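Local coordinates for protein TP_0956 (Treponema pallidum subsp. pallidum, PDB 3U64) that is a tetratricopeptide-repeat-like lipoprotein that probably serves as the T component of a TRAP transporter, taking part in protein-protein interactions for ligand uptake, at residues D39-V44 with L280-Q285. Numbering follows the deposited sequence.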
ATOM      1  N   ASP A  39      -5.608   6.334  14.781  1.00 40.47           N
ATOM      2  CA  ASP A  39      -4.541   5.990  15.732  1.00 45.16           C
ATOM      3  C   ASP A  39      -3.609   4.874  15.218  1.00 42.94           C
ATOM      4  O   ASP A  39      -2.598   4.550  15.845  1.00 49.59           O
ATOM      5  CB  ASP A  39      -5.074   5.685  17.149  1.00 56.18           C
ATOM      6  CG  ASP A  39      -6.123   4.570  17.177  1.00 66.60           C
ATOM      7  OD1 ASP A  39      -6.172   3.753  16.243  1.00 55.32           O
ATOM      8  OD2 ASP A  39      -6.903   4.511  18.154  1.00 84.79           O
ATOM      9  N   ASP A  40      -3.944   4.318  14.060  1.00 44.80           N
ATOM     10  CA  ASP A  40      -3.157   3.249  13.445  1.00 43.59           C
ATOM     11  C   ASP A  40      -2.272   3.782  12.316  1.00 40.15           C
ATOM     12  O   ASP A  40      -2.739   4.005  11.199  1.00 36.54           O
ATOM     13  CB  ASP A  40      -4.086   2.182  12.887  1.00 40.80           C
ATOM     14  CG  ASP A  40      -3.341   0.924  12.477  1.00 45.01           C
ATOM     15  OD1 ASP A  40      -2.650   0.930  11.438  1.00 53.10           O
ATOM     16  OD2 ASP A  40      -3.454  -0.079  13.203  1.00 40.22           O
ATOM     17  N   LEU A  41      -0.992   3.973  12.606  1.00 36.98           N
ATOM     18  CA  LEU A  41      -0.061   4.535  11.633  1.00 47.21           C
ATOM     19  C   LEU A  41       0.023   3.724  10.343  1.00 47.33           C
ATOM     20  O   LEU A  41       0.022   4.286   9.254  1.00 51.91           O
ATOM     21  CB  LEU A  41       1.332   4.679  12.246  1.00 46.55           C
ATOM     22  CG  LEU A  41       1.381   5.461  13.557  1.00 48.22           C
ATOM     23  CD1 LEU A  41       2.829   5.596  14.068  1.00 47.24           C
ATOM     24  CD2 LEU A  41       0.757   6.810  13.365  1.00 44.56           C
ATOM     25  N   ASP A  42       0.093   2.407  10.464  1.00 42.17           N
ATOM     26  CA  ASP A  42       0.277   1.558   9.289  1.00 44.76           C
ATOM     27  C   ASP A  42      -0.856   1.698   8.274  1.00 40.67           C
ATOM     28  O   ASP A  42      -0.603   1.729   7.072  1.00 41.03           O
ATOM     29  CB  ASP A  42       0.477   0.095   9.688  1.00 46.27           C
ATOM     30  CG  ASP A  42       1.824  -0.144  10.364  1.00 63.82           C
ATOM     31  OD1 ASP A  42       2.750   0.662  10.138  1.00 58.95           O
ATOM     32  OD2 ASP A  42       1.957  -1.135  11.123  1.00 82.71           O
ATOM     33  N   LEU A  43      -2.097   1.780   8.747  1.00 34.36           N
ATOM     34  CA  LEU A  43      -3.231   1.971   7.843  1.00 42.66           C
ATOM     35  C   LEU A  43      -3.094   3.276   7.061  1.00 39.70           C
ATOM     36  O   LEU A  43      -3.383   3.330   5.866  1.00 37.17           O
ATOM     37  CB  LEU A  43      -4.564   1.970   8.605  1.00 36.89           C
ATOM     38  CG  LEU A  43      -5.095   0.594   8.997  1.00 38.13           C
ATOM     39  CD1 LEU A  43      -6.294   0.709   9.922  1.00 32.38           C
ATOM     40  CD2 LEU A  43      -5.442  -0.179   7.750  1.00 37.64           C
ATOM     41  N   VAL A  44      -2.660   4.329   7.747  1.00 39.04           N
ATOM     42  CA  VAL A  44      -2.458   5.615   7.097  1.00 28.96           C
ATOM     43  C   VAL A  44      -1.305   5.523   6.081  1.00 41.64           C
ATOM     44  O   VAL A  44      -1.486   5.847   4.913  1.00 43.35           O
ATOM     45  CB  VAL A  44      -2.239   6.724   8.114  1.00 30.68           C
ATOM     46  CG1 VAL A  44      -2.129   8.047   7.419  1.00 37.17           C
ATOM     47  CG2 VAL A  44      -3.421   6.759   9.088  1.00 39.14           C
ATOM     48  N   LEU A 280      -1.653  13.161  14.452  1.00 34.52           N
ATOM     49  CA  LEU A 280      -0.423  13.931  14.592  1.00 40.09           C
ATOM     50  C   LEU A 280       0.116  13.884  16.029  1.00 40.69           C
ATOM     51  O   LEU A 280       1.319  13.763  16.238  1.00 39.73           O
ATOM     52  CB  LEU A 280      -0.635  15.371  14.116  1.00 45.24           C
ATOM     53  CG  LEU A 280      -0.647  15.540  12.589  1.00 54.23           C
ATOM     54  CD1 LEU A 280      -1.687  14.654  11.927  1.00 56.71           C
ATOM     55  CD2 LEU A 280      -0.872  16.997  12.195  1.00 52.81           C
ATOM     56  N   VAL A 281      -0.782  13.949  17.012  1.00 38.27           N
ATOM     57  CA  VAL A 281      -0.393  13.790  18.414  1.00 32.17           C
ATOM     58  C   VAL A 281       0.330  12.457  18.652  1.00 34.39           C
ATOM     59  O   VAL A 281       1.397  12.429  19.281  1.00 38.62           O
ATOM     60  CB  VAL A 281      -1.627  13.938  19.346  1.00 40.26           C
ATOM     61  CG1 VAL A 281      -1.297  13.513  20.787  1.00 34.45           C
ATOM     62  CG2 VAL A 281      -2.146  15.378  19.291  1.00 35.40           C
ATOM     63  N   ILE A 282      -0.245  11.366  18.137  1.00 37.01           N
ATOM     64  CA  ILE A 282       0.387  10.041  18.203  1.00 36.72           C
ATOM     65  C   ILE A 282       1.777  10.063  17.597  1.00 36.35           C
ATOM     66  O   ILE A 282       2.713   9.484  18.161  1.00 32.05           O
ATOM     67  CB  ILE A 282      -0.401   8.938  17.431  1.00 43.49           C
ATOM     68  CG1 ILE A 282      -1.830   8.791  17.958  1.00 38.75           C
ATOM     69  CG2 ILE A 282       0.360   7.585  17.485  1.00 33.04           C
ATOM     70  CD1 ILE A 282      -1.886   8.471  19.385  1.00 42.10           C
ATOM     71  N   LEU A 283       1.903  10.709  16.433  1.00 39.07           N
ATOM     72  CA  LEU A 283       3.202  10.817  15.756  1.00 42.12           C
ATOM     73  C   LEU A 283       4.198  11.596  16.611  1.00 41.65           C
ATOM     74  O   LEU A 283       5.313  11.142  16.852  1.00 36.35           O
ATOM     75  CB  LEU A 283       3.069  11.461  14.361  1.00 37.05           C
ATOM     76  CG  LEU A 283       2.514  10.568  13.245  1.00 51.39           C
ATOM     77  CD1 LEU A 283       1.961  11.398  12.090  1.00 50.49           C
ATOM     78  CD2 LEU A 283       3.557   9.557  12.746  1.00 53.42           C
ATOM     79  N   SER A 284       3.773  12.758  17.093  1.00 41.34           N
ATOM     80  CA  SER A 284       4.629  13.578  17.937  1.00 37.18           C
ATOM     81  C   SER A 284       5.022  12.869  19.223  1.00 36.28           C
ATOM     82  O   SER A 284       6.146  13.007  19.689  1.00 36.40           O
ATOM     83  CB  SER A 284       3.960  14.904  18.257  1.00 35.75           C
ATOM     84  OG  SER A 284       3.905  15.694  17.091  1.00 46.37           O
ATOM     85  N   GLN A 285       4.115  12.107  19.809  1.00 35.78           N
ATOM     86  CA  GLN A 285       4.487  11.433  21.043  1.00 38.39           C
ATOM     87  C   GLN A 285       5.515  10.317  20.808  1.00 39.69           C
ATOM     88  O   GLN A 285       6.391  10.108  21.641  1.00 38.70           O
ATOM     89  CB  GLN A 285       3.254  10.959  21.812  1.00 34.65           C
ATOM     90  CG  GLN A 285       2.383  12.125  22.256  1.00 35.95           C
ATOM     91  CD  GLN A 285       1.287  11.707  23.212  1.00 37.95           C
ATOM     92  OE1 GLN A 285       0.640  10.679  23.024  1.00 39.17           O
ATOM     93  NE2 GLN A 285       1.066  12.513  24.245  1.00 36.79           N
TER
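Leu41, in the first turn of helix 41-61, makes its closest approach to 280-285 through its CD2 methyl, and the contact is purely apolar. Leu41 CD2 lies 4.0 Å from Leu283 CD2, with Leu41 CD1 also near that methyl, and the two leucine side chains run at a slant to one another. Leu41 CD2 is also 4.2 Å from Ile282 CG2, which places it against two successive residues of the partner helix. In both leucines CG stands anti to the carbonyl carbon (chi1 -54° in Leu41, -77° in Leu283); the bond from the backbone of Leu41 already points across the interface, whereas Leu283 closes on it mainly with its branched end. Ile282 also approaches Asp39, the residue preceding the N-cap, with Ile282 CG1 4.5 Å from Asp39 CA. The two segments together bury 169 Å², as befits a light surface contact.

The polar groups serve other ends. Asp40 is the N-cap of helix 41-61: its OD1 accepts from Leu43 N at 2.9 Å and 160°, nearly along the carboxylate C-O axis, which fixes the start of the helix beside Leu41. Asp39 and Asp40 also form salt bridges with Arg112 and Arg105 of a second subunit, respectively, so this corner of the chain borders a subunit interface. Leu279 and Lys286 extend the cover over Leu41, and Ala82 of helix 66-89 packs on Leu283.

Such helix-on-helix packing, here joining the N-terminal and C-terminal parts of the chain, is consistent with the all-helical, TPR-related fold of TRAP transporter T components.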